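Local structure of lipid II:glycine glycyltransferase (Staphylococcus aureus, 6SNR) at residues Gly49-Lys61 with Cys70-Asn82. The protein probably adds the first glycine of the pentaglycine bridge to the lysine of lipid II, with glycyl-tRNA as the donor, during peptidoglycan synthesis. Sequence-based numbering, arbitrary orientation.
Sequences GEVQGVAQLLFKK and CYISRGFVVDYSN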
loop_
_atom_site.group_PDB
_atom_site.type_symbol
_atom_site.label_atom_id
_atom_site.label_comp_id
_atom_site.label_asym_id
_atom_site.label_seq_id
_atom_site.Cartn_x
_atom_site.Cartn_y
_atom_site.Cartn_z
ATOM N N GLY A 49 26.586 -22.156 8.302
ATOM C CA GLY A 49 26.277 -21.683 6.938
ATOM C C GLY A 49 24.842 -21.200 6.721
ATOM O O GLY A 49 24.451 -20.857 5.602
ATOM N N GLU A 50 24.049 -21.212 7.785
ATOM C CA GLU A 50 22.644 -20.817 7.712
ATOM C C GLU A 50 22.492 -19.462 8.396
ATOM O O GLU A 50 22.759 -19.359 9.596
ATOM C CB GLU A 50 21.802 -21.856 8.448
ATOM C CG GLU A 50 20.294 -21.643 8.430
ATOM C CD GLU A 50 19.572 -22.724 9.226
ATOM O OE1 GLU A 50 19.927 -23.917 9.059
ATOM O OE2 GLU A 50 18.669 -22.389 10.031
ATOM N N VAL A 51 22.017 -18.462 7.657
ATOM C CA VAL A 51 21.751 -17.136 8.248
ATOM C C VAL A 51 20.608 -17.226 9.284
ATOM O O VAL A 51 19.573 -17.870 9.025
ATOM C CB VAL A 51 21.350 -16.139 7.141
ATOM C CG1 VAL A 51 20.959 -14.756 7.724
ATOM C CG2 VAL A 51 22.448 -15.990 6.087
ATOM N N GLN A 52 20.772 -16.576 10.437
ATOM C CA GLN A 52 19.714 -16.506 11.480
ATOM C C GLN A 52 19.182 -15.072 11.668
ATOM O O GLN A 52 18.114 -14.886 12.272
ATOM C CB GLN A 52 20.179 -17.093 12.821
ATOM C CG GLN A 52 20.410 -18.604 12.801
ATOM C CD GLN A 52 20.734 -19.146 14.182
ATOM O OE1 GLN A 52 20.360 -18.561 15.207
ATOM N NE2 GLN A 52 21.439 -20.273 14.224
ATOM N N GLY A 53 19.888 -14.066 11.156
ATOM C CA GLY A 53 19.359 -12.668 11.200
ATOM C C GLY A 53 20.172 -11.746 10.323
ATOM O O GLY A 53 21.364 -11.988 10.099
ATOM N N VAL A 54 19.548 -10.664 9.841
ATOM C CA VAL A 54 20.216 -9.652 9.062
ATOM C C VAL A 54 19.733 -8.290 9.455
ATOM O O VAL A 54 18.720 -8.164 10.184
ATOM C CB VAL A 54 19.962 -9.828 7.546
ATOM C CG1 VAL A 54 20.369 -11.224 7.116
ATOM C CG2 VAL A 54 18.481 -9.588 7.220
ATOM N N ALA A 55 20.445 -7.290 9.005
ATOM C CA ALA A 55 20.003 -5.913 9.174
ATOM C C ALA A 55 20.688 -5.021 8.164
ATOM O O ALA A 55 21.856 -5.213 7.810
ATOM C CB ALA A 55 20.239 -5.449 10.613
ATOM N N GLN A 56 19.939 -4.066 7.651
ATOM C CA GLN A 56 20.415 -3.025 6.822
ATOM C C GLN A 56 20.403 -1.711 7.619
ATOM O O GLN A 56 19.379 -1.281 8.135
ATOM C CB GLN A 56 19.500 -2.877 5.611
ATOM C CG GLN A 56 19.931 -1.824 4.689
ATOM C CD GLN A 56 19.207 -1.928 3.386
ATOM O OE1 GLN A 56 18.027 -1.548 3.276
ATOM N NE2 GLN A 56 19.882 -2.469 2.415
ATOM N N LEU A 57 21.570 -1.132 7.772
ATOM C CA LEU A 57 21.804 0.099 8.550
ATOM C C LEU A 57 21.886 1.257 7.629
ATOM O O LEU A 57 22.654 1.237 6.634
ATOM C CB LEU A 57 23.158 -0.032 9.328
ATOM C CG LEU A 57 23.270 -0.975 10.518
ATOM C CD1 LEU A 57 22.823 -2.393 10.326
ATOM C CD2 LEU A 57 24.735 -0.937 11.003
ATOM N N LEU A 58 21.128 2.321 7.888
ATOM C CA LEU A 58 21.214 3.521 7.127
ATOM C C LEU A 58 21.846 4.574 8.012
ATOM O O LEU A 58 21.417 4.804 9.140
ATOM C CB LEU A 58 19.833 4.026 6.670
ATOM C CG LEU A 58 19.167 3.079 5.660
ATOM C CD1 LEU A 58 17.725 3.519 5.346
ATOM C CD2 LEU A 58 19.975 3.041 4.388
ATOM N N PHE A 59 22.825 5.254 7.456
ATOM C CA PHE A 59 23.487 6.388 8.136
ATOM C C PHE A 59 23.261 7.722 7.469
ATOM O O PHE A 59 23.283 7.831 6.226
ATOM C CB PHE A 59 25.042 6.119 8.152
ATOM C CG PHE A 59 25.437 4.991 9.014
ATOM C CD1 PHE A 59 25.764 5.155 10.333
ATOM C CD2 PHE A 59 25.553 3.702 8.508
ATOM C CE1 PHE A 59 26.125 4.096 11.124
ATOM C CE2 PHE A 59 25.895 2.648 9.297
ATOM C CZ PHE A 59 26.198 2.812 10.626
ATOM N N LYS A 60 23.159 8.786 8.294
ATOM C CA LYS A 60 23.043 10.120 7.754
ATOM C C LYS A 60 23.699 11.075 8.734
ATOM O O LYS A 60 23.488 10.965 9.917
ATOM C CB LYS A 60 21.609 10.546 7.501
ATOM C CG LYS A 60 21.449 11.880 6.769
ATOM C CD LYS A 60 20.014 12.147 6.380
ATOM C CE LYS A 60 19.805 13.562 5.883
ATOM N NZ LYS A 60 18.421 13.756 5.333
ATOM N N LYS A 61 24.470 12.021 8.188
ATOM C CA LYS A 61 25.154 13.035 9.006
ATOM C C LYS A 61 24.142 13.953 9.684
ATOM O O LYS A 61 23.146 14.372 9.079
ATOM C CB LYS A 61 26.092 13.839 8.114
ATOM C CG LYS A 61 26.760 15.049 8.779
ATOM C CD LYS A 61 26.780 16.244 7.831
ATOM C CE LYS A 61 25.376 16.598 7.356
ATOM N NZ LYS A 61 25.054 18.051 7.205
ATOM N N CYS A 70 22.577 6.208 13.121
ATOM C CA CYS A 70 22.427 4.850 12.563
ATOM C C CYS A 70 20.974 4.444 12.696
ATOM O O CYS A 70 20.475 4.206 13.804
ATOM C CB CYS A 70 23.327 3.839 13.290
ATOM S SG CYS A 70 23.187 2.148 12.666
ATOM N N TYR A 71 20.263 4.334 11.567
ATOM C CA TYR A 71 18.856 3.979 11.621
ATOM C C TYR A 71 18.626 2.664 10.875
ATOM O O TYR A 71 18.881 2.590 9.653
ATOM C CB TYR A 71 18.024 5.109 11.033
ATOM C CG TYR A 71 16.518 4.881 10.989
ATOM C CD1 TYR A 71 15.853 4.129 11.957
ATOM C CD2 TYR A 71 15.789 5.359 9.896
ATOM C CE1 TYR A 71 14.478 3.878 11.875
ATOM C CE2 TYR A 71 14.410 5.122 9.807
ATOM C CZ TYR A 71 13.772 4.408 10.810
ATOM O OH TYR A 71 12.403 4.150 10.671
ATOM N N ILE A 72 18.187 1.673 11.612
ATOM C CA ILE A 72 17.890 0.316 11.101
ATOM C C ILE A 72 16.387 0.268 10.893
ATOM O O ILE A 72 15.643 -0.230 11.741
ATOM C CB ILE A 72 18.382 -0.815 12.019
ATOM C CG1 ILE A 72 19.874 -0.607 12.382
ATOM C CG2 ILE A 72 18.155 -2.194 11.376
ATOM C CD1 ILE A 72 20.520 -1.691 13.202
ATOM N N SER A 73 15.954 0.802 9.754
ATOM C CA SER A 73 14.487 1.090 9.533
ATOM C C SER A 73 13.721 -0.212 9.303
ATOM O O SER A 73 13.943 -0.952 8.311
ATOM C CB SER A 73 14.293 2.048 8.335
ATOM O OG SER A 73 14.933 1.588 7.120
ATOM N N ARG A 74 12.815 -0.534 10.241
ATOM C CA ARG A 74 12.093 -1.807 10.286
ATOM C C ARG A 74 12.991 -3.067 10.399
ATOM O O ARG A 74 12.588 -4.164 10.079
ATOM C CB ARG A 74 11.103 -1.919 9.113
ATOM C CG ARG A 74 9.961 -0.893 9.196
ATOM C CD ARG A 74 8.937 -1.379 10.150
ATOM N NE ARG A 74 7.729 -0.533 10.186
ATOM C CZ ARG A 74 7.235 0.067 11.269
ATOM N NH1 ARG A 74 7.855 -0.004 12.441
ATOM N NH2 ARG A 74 6.055 0.724 11.127
ATOM N N GLY A 75 14.191 -2.880 10.948
ATOM C CA GLY A 75 15.032 -3.985 11.429
ATOM C C GLY A 75 15.198 -3.908 12.927
ATOM O O GLY A 75 14.523 -3.083 13.572
ATOM N N PHE A 76 16.069 -4.746 13.519
ATOM C CA PHE A 76 16.692 -5.897 12.867
ATOM C C PHE A 76 15.684 -6.937 12.358
ATOM O O PHE A 76 14.581 -7.099 12.905
ATOM C CB PHE A 76 17.566 -6.679 13.862
ATOM C CG PHE A 76 18.475 -5.853 14.751
ATOM C CD1 PHE A 76 19.665 -5.309 14.274
ATOM C CD2 PHE A 76 18.148 -5.651 16.082
ATOM C CE1 PHE A 76 20.527 -4.636 15.100
ATOM C CE2 PHE A 76 19.004 -4.968 16.925
ATOM C CZ PHE A 76 20.199 -4.470 16.441
ATOM N N VAL A 77 16.073 -7.681 11.337
ATOM C CA VAL A 77 15.269 -8.776 10.775
ATOM C C VAL A 77 15.754 -10.084 11.392
ATOM O O VAL A 77 16.721 -10.724 10.930
ATOM C CB VAL A 77 15.287 -8.795 9.255
ATOM C CG1 VAL A 77 14.387 -9.910 8.742
ATOM C CG2 VAL A 77 14.848 -7.452 8.690
ATOM N N VAL A 78 15.082 -10.440 12.479
ATOM C CA VAL A 78 15.485 -11.531 13.355
ATOM C C VAL A 78 14.288 -11.953 14.202
ATOM O O VAL A 78 13.403 -11.175 14.425
ATOM C CB VAL A 78 16.688 -11.144 14.241
ATOM C CG1 VAL A 78 16.363 -10.112 15.317
ATOM C CG2 VAL A 78 17.313 -12.379 14.866
ATOM N N ASP A 79 14.294 -13.197 14.649
ATOM C CA ASP A 79 13.392 -13.664 15.707
ATOM C C ASP A 79 13.889 -13.067 17.032
ATOM O O ASP A 79 14.987 -13.402 17.482
ATOM C CB ASP A 79 13.372 -15.200 15.688
ATOM C CG ASP A 79 12.497 -15.815 16.776
ATOM O OD1 ASP A 79 11.950 -15.088 17.639
ATOM O OD2 ASP A 79 12.374 -17.065 16.752
ATOM N N TYR A 80 13.086 -12.181 17.639
ATOM C CA TYR A 80 13.467 -11.424 18.854
ATOM C C TYR A 80 13.496 -12.339 20.087
ATOM O O TYR A 80 14.014 -11.922 21.126
ATOM C CB TYR A 80 12.600 -10.161 19.058
ATOM C CG TYR A 80 13.039 -9.058 18.124
ATOM C CD1 TYR A 80 12.646 -9.052 16.778
ATOM C CD2 TYR A 80 13.933 -8.066 18.537
ATOM C CE1 TYR A 80 13.123 -8.080 15.890
ATOM C CE2 TYR A 80 14.413 -7.109 17.675
ATOM C CZ TYR A 80 14.004 -7.107 16.345
ATOM O OH TYR A 80 14.533 -6.166 15.520
ATOM N N SER A 81 12.992 -13.562 19.939
ATOM C CA SER A 81 13.225 -14.604 20.943
ATOM C C SER A 81 14.548 -15.373 20.802
ATOM O O SER A 81 14.878 -16.182 21.680
ATOM C CB SER A 81 12.074 -15.598 20.937
ATOM O OG SER A 81 10.836 -14.914 21.049
ATOM N N ASN A 82 15.304 -15.130 19.731
ATOM C CA ASN A 82 16.613 -15.749 19.543
ATOM C C ASN A 82 17.660 -14.814 20.137
ATOM O O ASN A 82 18.186 -13.918 19.457
ATOM C CB ASN A 82 16.839 -15.993 18.052
ATOM C CG ASN A 82 18.108 -16.754 17.753
ATOM O OD1 ASN A 82 19.054 -16.738 18.542
ATOM N ND2 ASN A 82 18.156 -17.378 16.562
HETATM O O HOH W 1 15.715 -15.295 13.112
HETATM O O HOH W 2 17.985 0.993 7.776
#
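Leu58 and Tyr71 form a hydrogen-bonded pair of an antiparallel beta hairpin: Tyr71 N gives a nearly straight 2.7 Å bond to Leu58 O, and Leu58 N returns one to Tyr71 O from above the carbonyl plane. Val54 and Val77 repeat the exchange further along, Val77 N reaching Val54 O at 2.9 Å. Between these two pairs the register slips by two residues, because 70-82 leaves the sheet in a type II turn from Ile72 to Gly75 and re-enters through a cis peptide bond before Phe76. Water 2 fills in there, lying 2.7 Å from Gln56 O and accepting from Ser73 N; Ser73 OG itself bonds to Leu24 O. Water 1 does similar work beyond Val78, donating to Gln52 O and accepting from Asp79 N.

Beyond Val78 the link also passes to side chains. Gln52, with its chain extended beyond CG, presents OE1 to Asn82 ND2 at 2.8 Å; the two amide planes are 42° apart, and OE1 lies close to the plane of the Asn82 amide. Asn82 OD1 meanwhile caps Ala85 N of helix 83-99, so one amide ties the strand to the helix start. Nearby, Tyr80 OH donates to Phe76 O.

On the face that carries Phe59 and Cys70, Cys70 SG lies oblique to the Phe59 ring, 4.3 Å from its centroid, and also touches Leu57 CG. Ala55 CB meets the Phe76 ring edge in its plane at CD1, 3.7 Å away, and touches Ile72 CG2.

Strand 39-47 bonds the other edge of 50-61, where Gln52 and Gly53 both face Val45 in a classic beta bulge. With Gln56 O and Ser73 N joined through one water, Gln52 O and Asp79 N through another, and Gly75 N held by Ile72 O in the turn, the hairpin can break its register and still stay joined in a mostly buried contact.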